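PDB 2YIK: endoglucanase from Clostridium thermocellum, which probably hydrolyses internal beta-1,4-glucosidic bonds of cellulose. Local coordinates for residues W207-E212 against D217-T222; A250-A255 against D280-A285; S276-D281 against F303-Y308. One frame throughout, in Å; residues are numbered along the deposited sequence.

Overall arrangement
From the N terminus, contact 1 comes first: it closes the short loop 210-215 that leads from strand 206-209 into helix 216-233. Contact 2 opens only after that loop is complete, bringing helix 238-257 against helix 279-293 across 24 intervening residues. Contact 3 begins where contact 2 ends, since both use D280 and D281, and it joins the N-terminal end of helix 279-293 to the end of helix 296-305. None of the three nests inside another. Contacts 2 and 3 share one calcium ion, and D217 of contact 1 packs against D281, so a small sheet and four successive helices are tied together.

Contact 1: residues W207-E212 against D217-T222; sequences WFITKE and DIISAT
I209 and I219 reach toward each other end-on, and their terminal methyls meet at 3.3 Å between I209 CD1 and I219 CD1. That is tighter than usual van der Waals contact. The I219 methyl does not touch I209 at one point alone: I209 CG2 lies 3.5 Å from the same I219 CD1, so the end of I219 sits against both branches of I209. In I209 the CG1 branch is placed opposite the carbonyl carbon, while its chi2 of 113° lies far from a staggered value. The close methyl pair and this torsion together point to a cramped fit at the end of the side chain.

I218 joins from the preceding position on the helix. Its CG2 branch comes to 4.0 Å from I209 CD1, the two chains crossing obliquely instead of meeting end to end. I209 CD1 therefore touches both isoleucines, and the contact is wholly apolar, with all three side chains buried.

Within the helix, I218 O accepts two bonds from T222. T222 OG1 donates to I218 O at 2.9 Å, tilted 30° from the carbonyl plane, beside the ordinary helical bond from T222 N. The hydroxyl of T222 is thus satisfied by the carbonyl one turn back in its own helix.

The strand carrying I209 is held by strand 177-184, where F180 pairs with I209 through backbone hydrogen bonds and H182 meets its side chain. The next turn of the helix touches that strand too, through T222 on F180. On other sides, D217, S220 and A221 pack on D281 of helix 279-293, and A221 and T222 on helix 124-140, so the first turns of helix 216-233 lie wedged between the sheet and two other helices.

Contact 2: residues A250-A255 against D280-A285; sequences ALFDFA and DDYCWA. With CA (calcium ion), chain C.
F252 overlaps the phenol ring of Y282 in an offset stack, with ring centroids 4.7 Å apart and planes inclined by 29°. The overlap is partial: F252 lies over one face of Y282 toward its rim, and F252 CZ comes to 3.5 Å from Y282 CZ. The same end of the ring also lies near the phenol oxygen. F252 turns its CG opposite the backbone N (chi1 -173°), which sends the ring across the gap between the helices.

At its edge F252 meets two more groups, the backbone O of Y282 and the methyl of A285. Y282 O lies in the plane of the ring, 3.6 Å from F252 CE1, and the A285 methyl CB is 3.9 Å from F252 CD1. Y282 answers from its own helix: its CE1 edge rests 4.1 Å from A255 CB, and its hydroxyl is hydrogen-bonded to E301. That bond ties down the far end of the phenol, while Y298 meets F252 edge-to-face.

Directly before Y282 in the chain, D280 and D281 bind a calcium ion at the start of the helix. D280 grips it through both carboxylate oxygens. D281 uses OD2 alone, at 2.6 Å from the calcium ion, and its OD1 accepts a hydrogen bond of 2.7 Å from one of the two waters bound to the metal. K277 O supplies the remaining protein ligand. The positive ion probably stabilises the two adjacent carboxylates, which share a buried site.

The segment axes approach to 11.1 Å with an angle of 141° between their directions, roughly antiparallel. So wide a spacing suits the flat rings that fill it, with small alanines bordering them. Such packing of roughly antiparallel helices is consistent with the (alpha/alpha)6 barrel of family 9 glycoside hydrolases, here with a calcium site at the start of one helix.

Contact 3: residues S276-D281 against F303-Y308; sequences SKWQDD and FKYYDY. With CA (calcium ion), chain C.
Aromatic packing carries the contact: the edge of W278 points into one face of Y305 in a T-shaped pair. The six-membered ring of W278 and the Y305 ring have centroids 5.2 Å apart and planes at 67°. The leading atom is W278 CH2, 3.7 Å from Y305 CE1 and displaced toward the rim of that ring. On the opposite face of Y305 lies the aliphatic K304 CG, so the phenol is sandwiched between an indole edge and a lysine chain.

Apolar and amide contacts come next. Q279 CG stands 4.3 Å from Y305 CD1, a looser touch. The Q279 side chain folds back over the indole, its CD 3.5 Å above the W278 ring plane, and Q279 OE1 receives a weak, bent bond of 3.4 Å from W278 N (134° at the hydrogen). W278 itself has CG between its backbone N and carbonyl carbon (chi1 61°), a torsion that directs the indole to Y305.

Metal and charge interactions act behind these rings. K277 O binds the calcium ion at 2.5 Å, just before W278 in the chain. K277 NZ forms a salt bridge to D320 and only a long one, 3.9 Å, to D280 OD2.

Y305 ends helix 296-305, and Y306 is the first residue to leave helical geometry, whereas Q279 begins helix 279-293; the pair therefore joins opposite termini of two consecutive helices. Y282 meets both W278 and Y305, while W278 also packs on T216 and D217 of helix 216-233, and Y306 turns to helix 322-336.

Contact 1: residues W207-E212 against D217-T222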
loop_
_atom_site.group_PDB
_atom_site.type_symbol
_atom_site.label_atom_id
_atom_site.label_comp_id
_atom_site.label_asym_id
_atom_site.label_seq_id
_atom_site.Cartn_x
_atom_site.Cartn_y
_atom_site.Cartn_z
ATOM N N TRP A 207 -15.136 -11.791 -2.991
ATOM C CA TRP A 207 -14.304 -12.980 -2.846
ATOM C C TRP A 207 -13.816 -13.030 -1.400
ATOM O O TRP A 207 -13.330 -12.033 -0.850
ATOM C CB TRP A 207 -13.143 -12.948 -3.855
ATOM C CG TRP A 207 -13.582 -12.596 -5.278
ATOM C CD1 TRP A 207 -13.991 -11.372 -5.726
ATOM C CD2 TRP A 207 -13.627 -13.471 -6.421
ATOM N NE1 TRP A 207 -14.284 -11.425 -7.069
ATOM C CE2 TRP A 207 -14.069 -12.698 -7.521
ATOM C CE3 TRP A 207 -13.339 -14.825 -6.620
ATOM C CZ2 TRP A 207 -14.226 -13.240 -8.806
ATOM C CZ3 TRP A 207 -13.496 -15.365 -7.904
ATOM C CH2 TRP A 207 -13.935 -14.568 -8.976
ATOM N N PHE A 208 -13.961 -14.201 -0.788
ATOM C CA PHE A 208 -13.624 -14.382 0.617
ATOM C C PHE A 208 -12.593 -15.451 0.912
ATOM O O PHE A 208 -12.572 -16.493 0.262
ATOM C CB PHE A 208 -14.889 -14.755 1.412
ATOM C CG PHE A 208 -15.971 -13.709 1.391
ATOM C CD1 PHE A 208 -16.643 -13.395 0.215
ATOM C CD2 PHE A 208 -16.332 -13.044 2.563
ATOM C CE1 PHE A 208 -17.650 -12.436 0.201
ATOM C CE2 PHE A 208 -17.338 -12.084 2.557
ATOM C CZ PHE A 208 -17.998 -11.781 1.376
ATOM N N ILE A 209 -11.739 -15.188 1.902
ATOM C CA ILE A 209 -10.764 -16.184 2.335
ATOM C C ILE A 209 -11.452 -16.878 3.505
ATOM O O ILE A 209 -12.069 -16.237 4.362
ATOM C CB ILE A 209 -9.424 -15.580 2.824
ATOM C CG1 ILE A 209 -8.604 -15.100 1.629
ATOM C CG2 ILE A 209 -8.604 -16.643 3.563
ATOM C CD1 ILE A 209 -8.437 -13.615 1.584
ATOM N N THR A 210 -11.317 -18.193 3.527
ATOM C CA THR A 210 -11.939 -19.057 4.510
ATOM C C THR A 210 -10.871 -20.047 4.990
ATOM O O THR A 210 -9.814 -20.156 4.372
ATOM C CB THR A 210 -13.119 -19.759 3.786
ATOM O OG1 THR A 210 -14.343 -19.089 4.101
ATOM C CG2 THR A 210 -13.187 -21.202 4.108
ATOM N N LYS A 211 -11.129 -20.764 6.080
ATOM C CA LYS A 211 -10.150 -21.729 6.564
ATOM C C LYS A 211 -10.054 -22.918 5.600
ATOM O O LYS A 211 -9.153 -23.749 5.714
ATOM C CB LYS A 211 -10.538 -22.241 7.952
ATOM C CG LYS A 211 -11.639 -23.303 7.948
ATOM C CD LYS A 211 -12.177 -23.550 9.350
ATOM C CE LYS A 211 -11.094 -24.051 10.290
ATOM N NZ LYS A 211 -10.913 -25.537 10.190
ATOM N N GLU A 212 -10.982 -22.988 4.650
ATOM C CA GLU A 212 -11.015 -24.092 3.696
ATOM C C GLU A 212 -9.958 -24.045 2.589
ATOM O O GLU A 212 -9.717 -25.049 1.924
ATOM C CB GLU A 212 -12.427 -24.210 3.114
ATOM C CG GLU A 212 -13.462 -24.414 4.223
ATOM C CD GLU A 212 -14.853 -24.744 3.729
ATOM O OE1 GLU A 212 -15.128 -24.583 2.523
ATOM O OE2 GLU A 212 -15.686 -25.158 4.562
ATOM N N ASP A 217 -1.021 -14.892 2.297
ATOM C CA ASP A 217 -0.429 -13.639 1.858
ATOM C C ASP A 217 -1.346 -12.438 2.095
ATOM O O ASP A 217 -0.927 -11.457 2.712
ATOM C CB ASP A 217 0.004 -13.731 0.385
ATOM C CG ASP A 217 -1.150 -14.037 -0.555
ATOM O OD1 ASP A 217 -2.093 -14.745 -0.135
ATOM O OD2 ASP A 217 -1.108 -13.577 -1.721
ATOM N N ILE A 218 -2.592 -12.512 1.634
ATOM C CA ILE A 218 -3.523 -11.396 1.821
ATOM C C ILE A 218 -3.925 -11.202 3.285
ATOM O O ILE A 218 -4.043 -10.072 3.747
ATOM C CB ILE A 218 -4.822 -11.558 0.972
ATOM C CG1 ILE A 218 -4.523 -11.363 -0.516
ATOM C CG2 ILE A 218 -5.857 -10.532 1.396
ATOM C CD1 ILE A 218 -3.843 -12.531 -1.133
ATOM N N ILE A 219 -4.142 -12.299 4.008
ATOM C CA ILE A 219 -4.522 -12.214 5.420
ATOM C C ILE A 219 -3.420 -11.480 6.194
ATOM O O ILE A 219 -3.698 -10.565 6.967
ATOM C CB ILE A 219 -4.741 -13.628 6.055
ATOM C CG1 ILE A 219 -6.063 -14.255 5.588
ATOM C CG2 ILE A 219 -4.882 -13.498 7.563
ATOM C CD1 ILE A 219 -6.374 -14.019 4.159
ATOM N N SER A 220 -2.170 -11.876 5.962
ATOM C CA SER A 220 -1.027 -11.260 6.630
ATOM C C SER A 220 -0.809 -9.811 6.203
ATOM O O SER A 220 -0.522 -8.955 7.037
ATOM C CB SER A 220 0.247 -12.063 6.359
ATOM O OG SER A 220 0.143 -13.367 6.901
ATOM N N ALA A 221 -0.943 -9.540 4.907
ATOM C CA ALA A 221 -0.755 -8.184 4.407
ATOM C C ALA A 221 -1.753 -7.274 5.101
ATOM O O ALA A 221 -1.417 -6.153 5.485
ATOM C CB ALA A 221 -0.954 -8.135 2.892
ATOM N N THR A 222 -2.974 -7.771 5.284
ATOM C CA THR A 222 -4.015 -6.993 5.942
ATOM C C THR A 222 -3.739 -6.815 7.434
ATOM O O THR A 222 -3.918 -5.723 7.968
ATOM C CB THR A 222 -5.412 -7.633 5.762
ATOM O OG1 THR A 222 -5.678 -7.813 4.366
ATOM C CG2 THR A 222 -6.496 -6.724 6.353
#

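Contact 2: residues A250-A255 against D280-A285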
loop_
_atom_site.group_PDB
_atom_site.type_symbol
_atom_site.label_atom_id
_atom_site.label_comp_id
_atom_site.label_asym_id
_atom_site.label_seq_id
_atom_site.Cartn_x
_atom_site.Cartn_y
_atom_site.Cartn_z
ATOM N N ALA A 250 -6.100 -11.080 15.346
ATOM C CA ALA A 250 -7.024 -12.139 14.947
ATOM C C ALA A 250 -6.696 -12.626 13.544
ATOM O O ALA A 250 -6.673 -13.830 13.286
ATOM C CB ALA A 250 -8.463 -11.630 15.004
ATOM N N LEU A 251 -6.449 -11.688 12.638
ATOM C CA LEU A 251 -6.104 -12.046 11.272
ATOM C C LEU A 251 -4.785 -12.822 11.280
ATOM O O LEU A 251 -4.681 -13.879 10.653
ATOM C CB LEU A 251 -5.996 -10.790 10.401
ATOM C CG LEU A 251 -7.342 -10.167 10.015
ATOM C CD1 LEU A 251 -7.148 -8.733 9.544
ATOM C CD2 LEU A 251 -7.994 -11.014 8.927
ATOM N N PHE A 252 -3.790 -12.326 12.017
ATOM C CA PHE A 252 -2.504 -13.019 12.068
ATOM C C PHE A 252 -2.665 -14.428 12.623
ATOM O O PHE A 252 -2.023 -15.363 12.141
ATOM C CB PHE A 252 -1.485 -12.273 12.932
ATOM C CG PHE A 252 -0.099 -12.875 12.878
ATOM C CD1 PHE A 252 0.797 -12.511 11.872
ATOM C CD2 PHE A 252 0.296 -13.836 13.810
ATOM C CE1 PHE A 252 2.068 -13.099 11.792
ATOM C CE2 PHE A 252 1.559 -14.429 13.739
ATOM C CZ PHE A 252 2.448 -14.059 12.727
ATOM N N ASP A 253 -3.516 -14.583 13.634
ATOM C CA ASP A 253 -3.735 -15.894 14.230
ATOM C C ASP A 253 -4.375 -16.848 13.226
ATOM O O ASP A 253 -4.088 -18.044 13.216
ATOM C CB ASP A 253 -4.622 -15.783 15.468
ATOM C CG ASP A 253 -4.562 -17.029 16.323
ATOM O OD1 ASP A 253 -3.446 -17.389 16.755
ATOM O OD2 ASP A 253 -5.614 -17.655 16.561
ATOM N N PHE A 254 -5.248 -16.306 12.389
ATOM C CA PHE A 254 -5.916 -17.083 11.360
ATOM C C PHE A 254 -4.845 -17.542 10.359
ATOM O O PHE A 254 -4.827 -18.696 9.945
ATOM C CB PHE A 254 -6.975 -16.206 10.675
ATOM C CG PHE A 254 -7.664 -16.856 9.502
ATOM C CD1 PHE A 254 -7.072 -16.837 8.239
ATOM C CD2 PHE A 254 -8.912 -17.460 9.650
ATOM C CE1 PHE A 254 -7.720 -17.396 7.127
ATOM C CE2 PHE A 254 -9.573 -18.024 8.544
ATOM C CZ PHE A 254 -8.970 -17.995 7.279
ATOM N N ALA A 255 -3.949 -16.634 9.985
ATOM C CA ALA A 255 -2.883 -16.975 9.039
ATOM C C ALA A 255 -1.942 -18.006 9.650
ATOM O O ALA A 255 -1.538 -18.961 8.995
ATOM C CB ALA A 255 -2.095 -15.714 8.635
ATOM N N ASP A 280 6.832 -13.287 3.066
ATOM C CA ASP A 280 7.219 -11.901 3.310
ATOM C C ASP A 280 6.085 -11.136 4.000
ATOM O O ASP A 280 6.330 -10.394 4.945
ATOM C CB ASP A 280 7.601 -11.211 2.004
ATOM C CG ASP A 280 6.521 -11.313 0.968
ATOM O OD1 ASP A 280 6.002 -12.431 0.780
ATOM O OD2 ASP A 280 6.204 -10.285 0.335
ATOM N N ASP A 281 4.849 -11.314 3.535
ATOM C CA ASP A 281 3.708 -10.631 4.152
ATOM C C ASP A 281 3.527 -11.113 5.595
ATOM O O ASP A 281 3.198 -10.331 6.490
ATOM C CB ASP A 281 2.415 -10.926 3.392
ATOM C CG ASP A 281 2.524 -10.642 1.905
ATOM O OD1 ASP A 281 2.592 -9.464 1.504
ATOM O OD2 ASP A 281 2.532 -11.625 1.144
ATOM N N TYR A 282 3.725 -12.414 5.799
ATOM C CA TYR A 282 3.593 -13.022 7.117
ATOM C C TYR A 282 4.609 -12.385 8.071
ATOM O O TYR A 282 4.256 -11.963 9.171
ATOM C CB TYR A 282 3.830 -14.534 7.011
ATOM C CG TYR A 282 3.487 -15.319 8.259
ATOM C CD1 TYR A 282 2.164 -15.648 8.565
ATOM C CD2 TYR A 282 4.489 -15.724 9.142
ATOM C CE1 TYR A 282 1.847 -16.362 9.723
ATOM C CE2 TYR A 282 4.187 -16.436 10.301
ATOM C CZ TYR A 282 2.866 -16.750 10.587
ATOM O OH TYR A 282 2.570 -17.434 11.744
ATOM N N CYS A 283 5.865 -12.300 7.633
ATOM C CA CYS A 283 6.926 -11.713 8.452
ATOM C C CYS A 283 6.722 -10.215 8.685
ATOM O O CYS A 283 7.013 -9.705 9.763
ATOM C CB CYS A 283 8.296 -11.972 7.811
ATOM S SG CYS A 283 8.775 -13.718 7.870
ATOM N N TRP A 284 6.212 -9.533 7.664
ATOM C CA TRP A 284 5.906 -8.100 7.702
ATOM C C TRP A 284 4.868 -7.848 8.818
ATOM O O TRP A 284 5.048 -6.966 9.652
ATOM C CB TRP A 284 5.376 -7.705 6.313
ATOM C CG TRP A 284 4.750 -6.343 6.092
ATOM C CD1 TRP A 284 3.490 -6.115 5.618
ATOM C CD2 TRP A 284 5.396 -5.058 6.116
ATOM N NE1 TRP A 284 3.313 -4.788 5.327
ATOM C CE2 TRP A 284 4.468 -4.113 5.615
ATOM C CE3 TRP A 284 6.673 -4.615 6.485
ATOM C CZ2 TRP A 284 4.766 -2.752 5.491
ATOM C CZ3 TRP A 284 6.974 -3.254 6.359
ATOM C CH2 TRP A 284 6.024 -2.344 5.858
ATOM N N ALA A 285 3.800 -8.637 8.830
ATOM C CA ALA A 285 2.760 -8.513 9.853
ATOM C C ALA A 285 3.334 -8.849 11.234
ATOM O O ALA A 285 3.095 -8.135 12.210
ATOM C CB ALA A 285 1.601 -9.444 9.535
HETATM CA CA CA C . 4.181 -11.659 -0.857
HETATM O O HOH W 1 3.412 -9.184 -1.029
HETATM O O HOH W 2 3.052 -12.047 -3.156
#

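Contact 3: residues S276-D281 against F303-Y308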
loop_
_atom_site.group_PDB
_atom_site.type_symbol
_atom_site.label_atom_id
_atom_site.label_comp_id
_atom_site.label_asym_id
_atom_site.label_seq_id
_atom_site.Cartn_x
_atom_site.Cartn_y
_atom_site.Cartn_z
ATOM N N SER A 276 3.487 -14.063 -5.572
ATOM C CA SER A 276 4.632 -14.973 -5.535
ATOM C C SER A 276 4.697 -15.789 -4.247
ATOM O O SER A 276 4.885 -17.001 -4.291
ATOM C CB SER A 276 5.935 -14.196 -5.689
ATOM O OG SER A 276 5.949 -13.511 -6.925
ATOM N N LYS A 277 4.556 -15.135 -3.100
ATOM C CA LYS A 277 4.618 -15.867 -1.841
ATOM C C LYS A 277 3.916 -15.195 -0.675
ATOM O O LYS A 277 3.506 -14.046 -0.755
ATOM C CB LYS A 277 6.068 -16.134 -1.446
ATOM C CG LYS A 277 6.833 -14.889 -1.074
ATOM C CD LYS A 277 7.216 -14.103 -2.322
ATOM C CE LYS A 277 7.336 -12.595 -2.054
ATOM N NZ LYS A 277 8.753 -12.110 -1.960
ATOM N N TRP A 278 3.807 -15.935 0.421
ATOM C CA TRP A 278 3.151 -15.442 1.618
ATOM C C TRP A 278 4.122 -15.153 2.757
ATOM O O TRP A 278 3.793 -14.400 3.671
ATOM C CB TRP A 278 2.121 -16.466 2.106
ATOM C CG TRP A 278 2.724 -17.806 2.462
ATOM C CD1 TRP A 278 2.818 -18.907 1.652
ATOM C CD2 TRP A 278 3.319 -18.179 3.716
ATOM N NE1 TRP A 278 3.423 -19.940 2.327
ATOM C CE2 TRP A 278 3.732 -19.529 3.590
ATOM C CE3 TRP A 278 3.521 -17.514 4.932
ATOM C CZ2 TRP A 278 4.365 -20.218 4.638
ATOM C CZ3 TRP A 278 4.151 -18.209 5.980
ATOM C CH2 TRP A 278 4.554 -19.550 5.822
ATOM N N GLN A 279 5.313 -15.742 2.705
ATOM C CA GLN A 279 6.278 -15.561 3.784
ATOM C C GLN A 279 6.702 -14.128 4.088
ATOM O O GLN A 279 6.906 -13.784 5.252
ATOM C CB GLN A 279 7.515 -16.444 3.560
ATOM C CG GLN A 279 7.210 -17.935 3.678
ATOM C CD GLN A 279 6.858 -18.578 2.351
ATOM O OE1 GLN A 279 6.296 -17.942 1.458
ATOM N NE2 GLN A 279 7.180 -19.858 2.220
ATOM N N ASP A 280 6.832 -13.287 3.066
ATOM C CA ASP A 280 7.219 -11.901 3.310
ATOM C C ASP A 280 6.085 -11.136 4.000
ATOM O O ASP A 280 6.330 -10.394 4.945
ATOM C CB ASP A 280 7.601 -11.211 2.004
ATOM C CG ASP A 280 6.521 -11.313 0.968
ATOM O OD1 ASP A 280 6.002 -12.431 0.780
ATOM O OD2 ASP A 280 6.204 -10.285 0.335
ATOM N N ASP A 281 4.849 -11.314 3.535
ATOM C CA ASP A 281 3.708 -10.631 4.152
ATOM C C ASP A 281 3.527 -11.113 5.595
ATOM O O ASP A 281 3.198 -10.331 6.490
ATOM C CB ASP A 281 2.415 -10.926 3.392
ATOM C CG ASP A 281 2.524 -10.642 1.905
ATOM O OD1 ASP A 281 2.592 -9.464 1.504
ATOM O OD2 ASP A 281 2.532 -11.625 1.144
ATOM N N PHE A 303 11.173 -14.502 12.863
ATOM C CA PHE A 303 12.471 -15.142 12.714
ATOM C C PHE A 303 12.383 -16.506 12.043
ATOM O O PHE A 303 13.304 -16.910 11.345
ATOM C CB PHE A 303 13.170 -15.283 14.074
ATOM C CG PHE A 303 13.684 -13.978 14.641
ATOM C CD1 PHE A 303 13.725 -12.822 13.861
ATOM C CD2 PHE A 303 14.171 -13.918 15.944
ATOM C CE1 PHE A 303 14.248 -11.627 14.365
ATOM C CE2 PHE A 303 14.697 -12.731 16.460
ATOM C CZ PHE A 303 14.736 -11.581 15.668
ATOM N N LYS A 304 11.272 -17.206 12.245
ATOM C CA LYS A 304 11.075 -18.527 11.651
ATOM C C LYS A 304 11.033 -18.497 10.115
ATOM O O LYS A 304 11.524 -19.412 9.458
ATOM C CB LYS A 304 9.775 -19.148 12.185
ATOM C CG LYS A 304 9.511 -20.598 11.757
ATOM C CD LYS A 304 8.268 -21.189 12.463
ATOM C CE LYS A 304 8.390 -21.104 13.992
ATOM N NZ LYS A 304 7.203 -21.669 14.746
ATOM N N TYR A 305 10.471 -17.439 9.541
ATOM C CA TYR A 305 10.348 -17.368 8.091
ATOM C C TYR A 305 11.141 -16.270 7.387
ATOM O O TYR A 305 11.202 -16.254 6.162
ATOM C CB TYR A 305 8.869 -17.248 7.718
ATOM C CG TYR A 305 8.019 -18.399 8.217
ATOM C CD1 TYR A 305 8.048 -19.644 7.584
ATOM C CD2 TYR A 305 7.196 -18.246 9.335
ATOM C CE1 TYR A 305 7.273 -20.712 8.051
ATOM C CE2 TYR A 305 6.417 -19.302 9.811
ATOM C CZ TYR A 305 6.460 -20.532 9.166
ATOM O OH TYR A 305 5.689 -21.575 9.632
ATOM N N TYR A 306 11.752 -15.370 8.150
ATOM C CA TYR A 306 12.525 -14.275 7.574
ATOM C C TYR A 306 13.690 -14.725 6.687
ATOM O O TYR A 306 14.593 -15.434 7.134
ATOM C CB TYR A 306 13.052 -13.359 8.687
ATOM C CG TYR A 306 13.889 -12.182 8.204
ATOM C CD1 TYR A 306 13.471 -11.394 7.127
ATOM C CD2 TYR A 306 15.078 -11.829 8.852
ATOM C CE1 TYR A 306 14.218 -10.283 6.706
ATOM C CE2 TYR A 306 15.833 -10.718 8.440
ATOM C CZ TYR A 306 15.396 -9.951 7.364
ATOM O OH TYR A 306 16.136 -8.867 6.926
ATOM N N ASP A 307 13.653 -14.303 5.426
ATOM C CA ASP A 307 14.697 -14.626 4.452
ATOM C C ASP A 307 15.679 -13.454 4.472
ATOM O O ASP A 307 15.464 -12.433 3.820
ATOM C CB ASP A 307 14.073 -14.786 3.054
ATOM C CG ASP A 307 15.088 -15.216 1.991
ATOM O OD1 ASP A 307 16.302 -15.256 2.294
ATOM O OD2 ASP A 307 14.665 -15.504 0.848
ATOM N N TYR A 308 16.750 -13.609 5.242
ATOM C CA TYR A 308 17.776 -12.577 5.391
ATOM C C TYR A 308 18.425 -12.217 4.060
ATOM O O TYR A 308 18.969 -11.129 3.904
ATOM C CB TYR A 308 18.845 -13.077 6.370
ATOM C CG TYR A 308 19.924 -12.085 6.747
ATOM C CD1 TYR A 308 19.679 -11.066 7.669
ATOM C CD2 TYR A 308 21.211 -12.196 6.215
ATOM C CE1 TYR A 308 20.691 -10.190 8.058
ATOM C CE2 TYR A 308 22.224 -11.328 6.592
ATOM C CZ TYR A 308 21.958 -10.330 7.516
ATOM O OH TYR A 308 22.963 -9.481 7.914
HETATM CA CA CA C . 4.181 -11.659 -0.857
HETATM O O HOH W 2 3.052 -12.047 -3.156
HETATM O O HOH W 1 3.412 -9.184 -1.029
#